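Local coordinates for 3-oxoacyl-[acyl-carrier-protein] synthase 3 (Micrococcus luteus NCTC 2665, PDB 4EWP), which catalyses, as a beta-ketoacyl-ACP synthase III, the condensation of an acyl-CoA primer with malonyl-ACP that probably initiates fatty acid synthesis, at the interface of chains A and B. Numbering follows the deposited sequence. Chains: chain A/B, 3-oxoacyl-[acyl-carrier-protein] synthase 3.

Contact 1: the interface of chains A and B. Residues chain A 94, 98-100, 103-104; chain B 197, 200-201, 338-339.
The indole of B:Trp197 is held between A:Pro99 on one face and A:Leu104 on the other, with the backbone of A:Ser100 at its edge. A:Pro99 spans both rings: CG sits over the five-membered ring, 3.5 Å from its centroid, and CD over the six-membered ring. A proline suits this place because its rigid ring offers C-H groups to the aromatic face, and the cis peptide bond before it fixes how that ring is presented. On the opposite face A:Leu104 brings its branch point CG over the five-membered ring, 3.7 Å from the centroid, while CD2 turns toward CG of the indole. The far end of the indole meets A:Phe94 tip to tip, CZ to CZ2 of B:Trp197 at 3.7 Å. B:Trp197 has CG anti to its backbone N (chi1 -169°), and its NE1 donates to the carbonyl O of A:Ser100 at 2.9 Å. The acceptor lies near the indole plane, the angle at H is 155°, and the N-H arrives tilted 29° from the carbonyl plane. This bond, with packing on both faces, fixes the rotation of the ring. A phenylalanine in place of B:Trp197 would probably leave the A:Ser100 carbonyl without its N-H donor and open a gap between A:Pro99 and A:Leu104.

The other flank of A:Pro99 rests on chain B backbone, CB lying 3.6 Å from CA of B:Gly339. Glycine suits that position because the backbone there takes torsions that a residue with a beta-carbon would rarely adopt. A water bridges A:Ser100 N, at 3.0 Å, to the carbonyl O of B:Ala338. The hydroxyl OG of A:Ser100 accepts from A:Ala103 N, a serine cap at the start of helix 101-108. The patch thus joins a chain A loop and the first turn of that helix to chain B loops beside strand 200-202 and between strands 330-337 and 341-348, within the homodimer interface.

Contact 2: the interface of chains A and B. Residues chain A 12-13, 138, 183, 185-187; chain B 4-7.
B:Gln7 and A:Pro183 meet where the extended N-terminal segment of one FabH subunit, a member of the thiolase-like superfamily, lies across its dimer partner. B:Gln7 buries 76 Å² and A:Pro183 67 Å². The glutamine starts with CG anti to its carbonyl carbon and then bends at chi2 (-78°), which curls its amide back beside its own backbone. NE2 consequently makes two bonds. Across the interface it donates to O of A:Ile185 at 2.7 Å, in a nearly straight bond. Within its own chain it donates to O of B:Lys6 at 2.8 Å. Both acceptors lie close to the amide plane, as expected for the two N-H groups of a primary amide, although the donor stands above the carbonyl plane of A:Ile185, 37° out of it. The other end of the amide is gripped through water: OE1 lies 2.8 Å from a water that also reaches both N and O of A:Ile185. Glutamine suits this place because one flat group can donate through its nitrogen while its oxygen meets the water, and bonding at both ends fixes its rotation.

OE1 also lies beside the aliphatic part of A:Arg138, 3.6 Å from CD. The guanidinium plane is turned 69° from the amide, and this positive group might modestly polarise the amide oxygen.

A:Pro183 crosses the glutamine chain obliquely, its CB 3.8 Å from CG of B:Gln7, and the same ring edge packs against B:Leu5. Proline provides a compact apolar surface for the methylene part of B:Gln7, while its carbonyl O binds a second water at 2.7 Å that is shared with N of B:Leu5. Further along, the side chain of B:Leu5 directs CD1 toward the backbone N of A:Ile185 and A:Ser186. A:Pro187, whose ring nitrogen has no hydrogen to donate, borders the carbonyl of B:Lys6 with its CD.

Contact 1: the interface of chains A and B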
# COMPACT_ATOMS: atom_id res chain seq x y z
N PHE A 94 -7.11 7.81 3.28
CA PHE A 94 -6.57 8.11 4.60
C PHE A 94 -5.59 9.28 4.43
O PHE A 94 -4.61 9.17 3.70
CB PHE A 94 -5.88 6.87 5.16
CG PHE A 94 -5.40 6.99 6.59
CD1 PHE A 94 -4.05 6.77 6.91
CD2 PHE A 94 -6.28 7.27 7.62
CE1 PHE A 94 -3.61 6.83 8.23
CE2 PHE A 94 -5.85 7.35 8.94
CZ PHE A 94 -4.51 7.12 9.25
N THR A 98 1.96 8.96 6.11
CA THR A 98 2.47 7.93 7.00
C THR A 98 2.17 8.34 8.43
O THR A 98 2.03 9.53 8.72
CB THR A 98 4.00 7.77 6.83
OG1 THR A 98 4.43 6.53 7.42
CG2 THR A 98 4.73 8.95 7.46
N PRO A 99 2.04 7.38 9.35
CA PRO A 99 2.02 5.93 9.11
C PRO A 99 0.68 5.46 8.54
O PRO A 99 -0.21 6.27 8.31
CB PRO A 99 2.23 5.33 10.50
CG PRO A 99 2.24 6.50 11.50
CD PRO A 99 1.82 7.73 10.76
N SER A 100 0.53 4.15 8.33
CA SER A 100 -0.65 3.63 7.68
C SER A 100 -1.88 3.63 8.59
O SER A 100 -1.78 3.77 9.81
CB SER A 100 -0.38 2.20 7.23
OG SER A 100 -0.19 1.38 8.37
N ALA A 103 -2.18 0.21 10.73
CA ALA A 103 -1.50 0.09 12.02
C ALA A 103 -2.43 0.53 13.13
O ALA A 103 -2.44 -0.07 14.21
CB ALA A 103 -0.18 0.89 12.04
N LEU A 104 -3.22 1.58 12.87
CA LEU A 104 -4.27 1.98 13.82
C LEU A 104 -5.34 0.90 13.95
O LEU A 104 -5.76 0.57 15.06
CB LEU A 104 -4.95 3.29 13.39
CG LEU A 104 -4.22 4.61 13.64
CD1 LEU A 104 -4.98 5.76 12.98
CD2 LEU A 104 -4.06 4.88 15.14
N TRP B 197 1.56 4.85 17.25
CA TRP B 197 1.36 5.43 15.93
C TRP B 197 1.88 6.87 15.86
O TRP B 197 2.44 7.30 14.85
CB TRP B 197 -0.12 5.39 15.60
CG TRP B 197 -0.49 5.70 14.19
CD1 TRP B 197 -0.54 4.82 13.13
CD2 TRP B 197 -0.95 6.96 13.69
NE1 TRP B 197 -0.97 5.48 12.00
CE2 TRP B 197 -1.23 6.79 12.32
CE3 TRP B 197 -1.13 8.22 14.26
CZ2 TRP B 197 -1.67 7.84 11.51
CZ3 TRP B 197 -1.56 9.26 13.46
CH2 TRP B 197 -1.83 9.06 12.10
N ILE B 200 6.40 8.35 15.37
CA ILE B 200 6.89 8.98 14.16
C ILE B 200 5.62 9.27 13.35
O ILE B 200 4.86 8.35 13.06
CB ILE B 200 7.78 8.03 13.34
CG1 ILE B 200 8.93 7.49 14.19
CG2 ILE B 200 8.27 8.71 12.05
CD1 ILE B 200 9.54 6.19 13.62
N SER B 201 5.38 10.53 13.03
CA SER B 201 4.14 10.91 12.36
C SER B 201 4.30 12.23 11.63
O SER B 201 5.32 12.89 11.79
CB SER B 201 3.01 11.07 13.38
OG SER B 201 3.30 12.12 14.28
N ALA B 338 7.69 4.19 11.23
CA ALA B 338 6.42 4.76 11.69
C ALA B 338 5.25 3.76 11.62
O ALA B 338 5.12 3.01 10.66
CB ALA B 338 6.10 6.02 10.91
N GLY B 339 4.41 3.75 12.65
CA GLY B 339 3.35 2.75 12.74
C GLY B 339 2.92 2.47 14.18
O GLY B 339 1.75 2.67 14.52
O HOH W 1 2.94 2.49 8.77

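Contact 2: the interface of chains A and B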
# COMPACT_ATOMS: atom_id res chain seq x y z
N ALA A 12 -3.00 -26.62 2.62
CA ALA A 12 -3.46 -27.00 1.29
C ALA A 12 -4.07 -25.83 0.51
O ALA A 12 -3.86 -25.70 -0.70
CB ALA A 12 -4.48 -28.14 1.41
N ALA A 13 -4.81 -24.97 1.20
CA ALA A 13 -5.57 -23.93 0.52
C ALA A 13 -6.04 -22.85 1.48
O ALA A 13 -5.63 -22.80 2.63
CB ALA A 13 -6.76 -24.55 -0.23
N ARG A 138 -1.46 -19.37 1.73
CA ARG A 138 -0.97 -20.57 1.05
C ARG A 138 0.55 -20.74 1.10
O ARG A 138 1.06 -21.83 0.79
CB ARG A 138 -1.51 -20.69 -0.38
CG ARG A 138 -2.97 -21.15 -0.42
CD ARG A 138 -3.49 -21.35 -1.84
NE ARG A 138 -3.30 -20.14 -2.63
CZ ARG A 138 -2.38 -20.01 -3.58
NH1 ARG A 138 -1.60 -21.05 -3.88
NH2 ARG A 138 -2.24 -18.85 -4.23
N PRO A 183 -9.98 -25.92 -1.18
CA PRO A 183 -9.84 -24.70 -1.98
C PRO A 183 -11.07 -23.81 -1.87
O PRO A 183 -12.16 -24.24 -2.26
CB PRO A 183 -9.73 -25.22 -3.41
CG PRO A 183 -9.23 -26.62 -3.27
CD PRO A 183 -9.82 -27.14 -2.00
N ILE A 185 -10.59 -20.19 -2.54
CA ILE A 185 -10.24 -19.01 -3.35
C ILE A 185 -9.47 -19.45 -4.59
O ILE A 185 -8.38 -20.02 -4.50
CB ILE A 185 -9.39 -18.02 -2.54
CG1 ILE A 185 -10.09 -17.63 -1.23
CG2 ILE A 185 -9.04 -16.78 -3.35
CD1 ILE A 185 -9.31 -16.63 -0.39
N SER A 186 -10.03 -19.18 -5.76
CA SER A 186 -9.41 -19.59 -7.02
C SER A 186 -8.22 -18.68 -7.35
O SER A 186 -8.10 -17.59 -6.78
CB SER A 186 -10.43 -19.56 -8.15
OG SER A 186 -10.68 -18.22 -8.56
N PRO A 187 -7.35 -19.12 -8.27
CA PRO A 187 -6.13 -18.36 -8.57
C PRO A 187 -6.45 -16.96 -9.06
O PRO A 187 -7.28 -16.79 -9.96
CB PRO A 187 -5.46 -19.16 -9.70
CG PRO A 187 -6.04 -20.56 -9.57
CD PRO A 187 -7.45 -20.37 -9.05
N THR B 4 -14.99 -28.35 -7.41
CA THR B 4 -13.73 -28.07 -6.74
C THR B 4 -12.89 -27.05 -7.51
O THR B 4 -12.57 -27.26 -8.69
CB THR B 4 -12.90 -29.34 -6.53
OG1 THR B 4 -13.70 -30.36 -5.91
CG2 THR B 4 -11.69 -29.04 -5.65
N LEU B 5 -12.54 -25.95 -6.85
CA LEU B 5 -11.77 -24.89 -7.48
C LEU B 5 -10.36 -25.33 -7.76
O LEU B 5 -9.76 -26.05 -6.96
CB LEU B 5 -11.73 -23.66 -6.58
CG LEU B 5 -13.03 -22.97 -6.21
CD1 LEU B 5 -12.72 -21.81 -5.25
CD2 LEU B 5 -13.74 -22.46 -7.46
N LYS B 6 -9.82 -24.89 -8.89
CA LYS B 6 -8.45 -25.21 -9.26
C LYS B 6 -7.51 -24.38 -8.42
O LYS B 6 -7.90 -23.33 -7.90
CB LYS B 6 -8.21 -24.95 -10.75
CG LYS B 6 -9.02 -25.85 -11.69
CD LYS B 6 -8.56 -25.67 -13.13
CE LYS B 6 -9.07 -26.79 -14.03
NZ LYS B 6 -10.56 -26.85 -14.13
N GLN B 7 -6.28 -24.85 -8.27
CA GLN B 7 -5.29 -24.13 -7.47
C GLN B 7 -3.96 -24.12 -8.20
O GLN B 7 -3.65 -25.05 -8.95
CB GLN B 7 -5.16 -24.77 -6.08
CG GLN B 7 -6.43 -24.69 -5.23
CD GLN B 7 -6.64 -23.32 -4.61
OE1 GLN B 7 -6.15 -23.06 -3.52
NE2 GLN B 7 -7.36 -22.43 -5.32
O HOH W 2 -7.92 -21.61 -1.89
O HOH W 3 -13.47 -26.01 -3.85

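The centres of contact 1 and contact 2 are about 34 Å apart, and the two share no residues. Contact 1 joins loops and the start of helix 101-108 to the partner's loops, whereas contact 2 clasps the N-terminal segment of chain B over chain A beside strand 13-22 and the end of helix 125-138. Each centre lies about 22 Å from A:Cys123, the predicted active-site cysteine, so neither touches it directly. Because the homodimer is two-fold symmetric, both contacts recur with the chains exchanged, and widely separated patches probably help fix the relative orientation of the subunits.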